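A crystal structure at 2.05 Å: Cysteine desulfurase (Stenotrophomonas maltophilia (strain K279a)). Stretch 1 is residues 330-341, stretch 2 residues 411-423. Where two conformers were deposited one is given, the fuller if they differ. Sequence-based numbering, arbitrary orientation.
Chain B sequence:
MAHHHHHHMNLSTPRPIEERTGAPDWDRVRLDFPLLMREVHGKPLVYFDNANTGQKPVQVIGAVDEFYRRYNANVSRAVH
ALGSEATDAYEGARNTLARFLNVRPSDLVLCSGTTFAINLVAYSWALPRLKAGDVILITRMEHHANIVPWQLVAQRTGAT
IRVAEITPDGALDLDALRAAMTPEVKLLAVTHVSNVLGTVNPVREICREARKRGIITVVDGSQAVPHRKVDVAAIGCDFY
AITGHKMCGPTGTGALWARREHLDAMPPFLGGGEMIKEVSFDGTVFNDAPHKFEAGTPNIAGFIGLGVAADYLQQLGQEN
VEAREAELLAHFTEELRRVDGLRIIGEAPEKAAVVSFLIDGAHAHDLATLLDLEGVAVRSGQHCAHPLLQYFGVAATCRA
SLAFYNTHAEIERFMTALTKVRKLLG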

# COMPACT_ATOMS: atom_id res chain seq x y z
N ALA B 330 21.46 -10.23 25.70
CA ALA B 330 22.22 -10.34 26.94
C ALA B 330 23.72 -10.17 26.69
O ALA B 330 24.40 -9.48 27.45
CB ALA B 330 21.94 -11.69 27.61
N HIS B 331 24.24 -10.79 25.63
CA HIS B 331 25.64 -10.58 25.28
C HIS B 331 25.90 -9.12 24.94
O HIS B 331 26.84 -8.50 25.45
CB HIS B 331 26.04 -11.50 24.12
CG HIS B 331 27.45 -11.32 23.64
ND1 HIS B 331 27.91 -11.84 22.45
CD2 HIS B 331 28.51 -10.67 24.19
CE1 HIS B 331 29.18 -11.53 22.28
NE2 HIS B 331 29.57 -10.81 23.32
N PHE B 332 25.04 -8.54 24.09
CA PHE B 332 25.24 -7.16 23.67
C PHE B 332 25.10 -6.20 24.84
O PHE B 332 25.81 -5.18 24.90
CB PHE B 332 24.23 -6.80 22.57
CG PHE B 332 24.36 -5.39 22.07
CD1 PHE B 332 23.71 -4.35 22.71
CD2 PHE B 332 25.11 -5.11 20.95
CE1 PHE B 332 23.82 -3.05 22.24
CE2 PHE B 332 25.22 -3.81 20.47
CZ PHE B 332 24.58 -2.79 21.11
N THR B 333 24.17 -6.47 25.76
CA THR B 333 23.96 -5.56 26.88
C THR B 333 25.08 -5.68 27.90
O THR B 333 25.54 -4.67 28.45
CB THR B 333 22.60 -5.83 27.54
OG1 THR B 333 21.54 -5.58 26.60
CG2 THR B 333 22.41 -4.94 28.78
N GLU B 334 25.52 -6.91 28.18
CA GLU B 334 26.60 -7.11 29.15
C GLU B 334 27.87 -6.40 28.69
O GLU B 334 28.53 -5.71 29.47
CB GLU B 334 26.85 -8.60 29.35
CG GLU B 334 27.82 -8.93 30.48
CD GLU B 334 28.01 -10.43 30.66
OE1 GLU B 334 27.66 -11.19 29.74
OE2 GLU B 334 28.52 -10.84 31.73
N GLU B 335 28.22 -6.55 27.42
CA GLU B 335 29.39 -5.86 26.90
C GLU B 335 29.15 -4.37 26.75
O GLU B 335 30.07 -3.57 26.95
CB GLU B 335 29.81 -6.47 25.56
CG GLU B 335 29.98 -7.99 25.58
CD GLU B 335 31.11 -8.44 26.50
OE1 GLU B 335 30.88 -9.34 27.34
OE2 GLU B 335 32.22 -7.89 26.37
N LEU B 336 27.92 -3.95 26.41
CA LEU B 336 27.66 -2.52 26.30
C LEU B 336 27.82 -1.81 27.64
O LEU B 336 28.39 -0.72 27.71
CB LEU B 336 26.27 -2.26 25.73
CG LEU B 336 26.12 -0.92 25.00
CD1 LEU B 336 26.89 -0.92 23.67
CD2 LEU B 336 24.66 -0.58 24.76
N ARG B 337 27.34 -2.43 28.72
CA ARG B 337 27.41 -1.81 30.04
C ARG B 337 28.84 -1.67 30.55
O ARG B 337 29.06 -0.95 31.53
CB ARG B 337 26.57 -2.60 31.05
CG ARG B 337 25.07 -2.45 30.86
CD ARG B 337 24.29 -2.99 32.05
NE ARG B 337 22.85 -2.78 31.90
CZ ARG B 337 22.22 -1.62 32.12
NH1 ARG B 337 22.91 -0.55 32.48
NH2 ARG B 337 20.90 -1.53 31.96
N ARG B 338 29.81 -2.33 29.90
CA ARG B 338 31.22 -2.12 30.22
C ARG B 338 31.75 -0.80 29.66
O ARG B 338 32.85 -0.39 30.03
CB ARG B 338 32.06 -3.28 29.67
CG ARG B 338 31.58 -4.67 30.09
CD ARG B 338 32.53 -5.78 29.62
NE ARG B 338 31.92 -7.10 29.70
CZ ARG B 338 31.86 -7.84 30.81
NH1 ARG B 338 32.37 -7.39 31.95
NH2 ARG B 338 31.28 -9.04 30.78
N VAL B 339 31.00 -0.14 28.79
CA VAL B 339 31.45 1.13 28.21
C VAL B 339 31.29 2.23 29.25
O VAL B 339 30.23 2.39 29.86
CB VAL B 339 30.67 1.44 26.92
CG1 VAL B 339 30.96 2.86 26.45
CG2 VAL B 339 31.04 0.43 25.84
N ASP B 340 32.36 2.99 29.46
CA ASP B 340 32.34 4.01 30.50
C ASP B 340 31.51 5.20 30.06
O ASP B 340 31.61 5.66 28.91
CB ASP B 340 33.77 4.44 30.83
CG ASP B 340 33.83 5.38 32.01
OD1 ASP B 340 33.24 5.06 33.06
OD2 ASP B 340 34.47 6.44 31.88
N GLY B 341 30.67 5.70 30.96
CA GLY B 341 29.80 6.81 30.66
C GLY B 341 28.61 6.46 29.78
O GLY B 341 27.97 7.36 29.24
N ILE B 411 28.49 -8.76 17.32
CA ILE B 411 28.43 -8.00 18.57
C ILE B 411 29.83 -7.56 18.99
O ILE B 411 30.05 -6.40 19.35
CB ILE B 411 27.75 -8.83 19.68
CG1 ILE B 411 26.25 -8.99 19.40
CG2 ILE B 411 27.95 -8.17 21.06
CD1 ILE B 411 25.57 -10.03 20.26
N GLU B 412 30.79 -8.48 18.93
CA GLU B 412 32.15 -8.14 19.34
C GLU B 412 32.78 -7.14 18.37
O GLU B 412 33.41 -6.17 18.81
CB GLU B 412 33.01 -9.40 19.46
CG GLU B 412 32.59 -10.35 20.58
CD GLU B 412 32.77 -9.76 21.98
OE1 GLU B 412 32.08 -10.23 22.92
OE2 GLU B 412 33.59 -8.84 22.15
N ARG B 413 32.60 -7.35 17.06
CA ARG B 413 33.06 -6.38 16.07
C ARG B 413 32.45 -5.00 16.32
O ARG B 413 33.10 -3.98 16.11
CB ARG B 413 32.70 -6.85 14.66
CG ARG B 413 33.36 -8.14 14.22
CD ARG B 413 33.10 -8.39 12.73
NE ARG B 413 33.41 -7.21 11.94
CZ ARG B 413 34.64 -6.88 11.55
NH1 ARG B 413 35.66 -7.65 11.87
NH2 ARG B 413 34.84 -5.78 10.83
N PHE B 414 31.18 -4.97 16.74
CA PHE B 414 30.51 -3.70 17.03
C PHE B 414 31.22 -2.96 18.16
O PHE B 414 31.51 -1.76 18.05
CB PHE B 414 29.05 -3.98 17.38
CG PHE B 414 28.29 -2.76 17.86
CD1 PHE B 414 28.35 -2.35 19.19
CD2 PHE B 414 27.49 -2.05 16.98
CE1 PHE B 414 27.65 -1.25 19.61
CE2 PHE B 414 26.79 -0.94 17.40
CZ PHE B 414 26.86 -0.54 18.72
N MET B 415 31.48 -3.65 19.27
CA MET B 415 32.07 -2.98 20.43
C MET B 415 33.45 -2.44 20.11
O MET B 415 33.85 -1.40 20.64
CB MET B 415 32.12 -3.95 21.60
CG MET B 415 30.79 -4.58 21.88
SD MET B 415 29.67 -3.42 22.68
CE MET B 415 28.11 -4.30 22.56
N THR B 416 34.20 -3.13 19.24
CA THR B 416 35.49 -2.62 18.81
C THR B 416 35.33 -1.36 17.98
O THR B 416 36.11 -0.41 18.11
CB THR B 416 36.23 -3.71 18.02
OG1 THR B 416 36.71 -4.71 18.94
CG2 THR B 416 37.40 -3.13 17.24
N ALA B 417 34.31 -1.32 17.12
CA ALA B 417 34.04 -0.11 16.36
C ALA B 417 33.56 1.02 17.27
O ALA B 417 33.90 2.19 17.04
CB ALA B 417 33.01 -0.39 15.26
N LEU B 418 32.77 0.69 18.29
CA LEU B 418 32.32 1.71 19.23
C LEU B 418 33.51 2.30 19.98
O LEU B 418 33.63 3.52 20.12
CB LEU B 418 31.31 1.11 20.21
CG LEU B 418 30.75 2.08 21.25
CD1 LEU B 418 30.14 3.29 20.57
CD2 LEU B 418 29.75 1.40 22.17
N THR B 419 34.41 1.44 20.46
CA THR B 419 35.61 1.93 21.15
C THR B 419 36.46 2.78 20.22
O THR B 419 36.94 3.85 20.60
CB THR B 419 36.41 0.75 21.70
OG1 THR B 419 35.59 -0.02 22.59
CG2 THR B 419 37.64 1.25 22.46
N LYS B 420 36.63 2.33 18.97
CA LYS B 420 37.35 3.13 17.98
C LYS B 420 36.68 4.49 17.77
O LYS B 420 37.35 5.52 17.67
CB LYS B 420 37.43 2.38 16.65
N VAL B 421 35.35 4.50 17.73
CA VAL B 421 34.62 5.72 17.40
C VAL B 421 34.52 6.64 18.61
O VAL B 421 34.64 7.86 18.48
CB VAL B 421 33.24 5.36 16.83
CG1 VAL B 421 32.30 6.56 16.90
CG2 VAL B 421 33.39 4.87 15.41
N ARG B 422 34.29 6.07 19.79
CA ARG B 422 34.27 6.87 21.02
C ARG B 422 35.59 7.61 21.21
O ARG B 422 35.60 8.79 21.55
CB ARG B 422 33.97 5.97 22.22
CG ARG B 422 33.26 6.66 23.39
CD ARG B 422 34.18 6.81 24.59
NE ARG B 422 33.46 7.30 25.77
CZ ARG B 422 33.12 8.57 25.97
NH1 ARG B 422 33.42 9.48 25.05
NH2 ARG B 422 32.46 8.93 27.07
N LYS B 423 36.71 6.93 20.97
CA LYS B 423 38.02 7.55 21.08
C LYS B 423 38.36 8.45 19.89
O LYS B 423 39.37 9.15 19.94
CB LYS B 423 39.11 6.48 21.22

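Two helical segments of one chain lie side by side here. Both helices begin earlier in the chain. Their axes run in nearly the same direction, with 25° between the N-to-C vectors, and approach to 10.3 Å. The backbones are nearest at the start of the stretches, where the CA atoms of Phe-332 and Ile-411 are 6.1 Å apart. They then diverge: Leu-336 CA to Met-415 CA is 7.4 Å, and Val-339 CA to Thr-419 CA is 8.2 Å. In the first stretch a type I beta turn from Leu-336 to Val-339 follows the helical turns, and the chain continues as loop. The second stretch is helical for nearly all of its length. The contact buries 564 Å² in total, counting both sides.

Its centre is apolar. Met-415 points toward the first stretch and uses chi angles m, m and t. Met-415 CE lies over one face of the Phe-332 ring, 3.8 Å from the ring centroid, in a CH-pi contact. Met-415 CE is also 3.4 Å from Phe-332 O and 3.8 Å from Leu-336 CD1. One methyl thus packs against the ring, the backbone and the leucine.

The rings of Phe-332 and Phe-414 meet obliquely, with centroids 5.2 Å apart and planes at 54°. Their closest atoms are Phe-332 CE2 and Phe-414 CE1, at 3.6 Å. Leu-336 CD1 sits at the edge of the Phe-414 ring, 4.1 Å from Phe-414 CE1. Leu-336 CD1 also touches Leu-418 CD2 at 4.0 Å. Val-339 CG2 meets that same Leu-418 CD2 at 4.0 Å, so the apolar seam reaches the last residue of the turn.

The one hydrogen bond between the stretches is at the N-terminal end. His-331 NE2 donates to Glu-412 OE1 at 2.6 Å, with an N-H...acceptor angle of 150°. The carboxylate oxygen lies near the plane of the imidazole, where the N-H can point at it. Ile-411 CG2 lies over one face of the His-331 ring, 3.8 Å from the ring centroid and 9° off the normal, in a CH-pi contact. His-331 ND1 is hydrogen-bonded elsewhere in the structure.

Glu-335 brings a like charge close to this bond: Glu-335 OE2 and Glu-412 OE1 are 4.2 Å apart. Within its own stretch, Glu-335 forms a salt bridge with Arg-338, from Arg-338 NE to Glu-335 OE1 at 3.4 Å. Arg-338 NE and Arg-338 NH2 both donate to Glu-335 OE1, and both hydrogen bonds are weak.

At the far end, Arg-422 NH2 comes within 3.8 Å of Asp-340 O, which lies near the guanidinium plane.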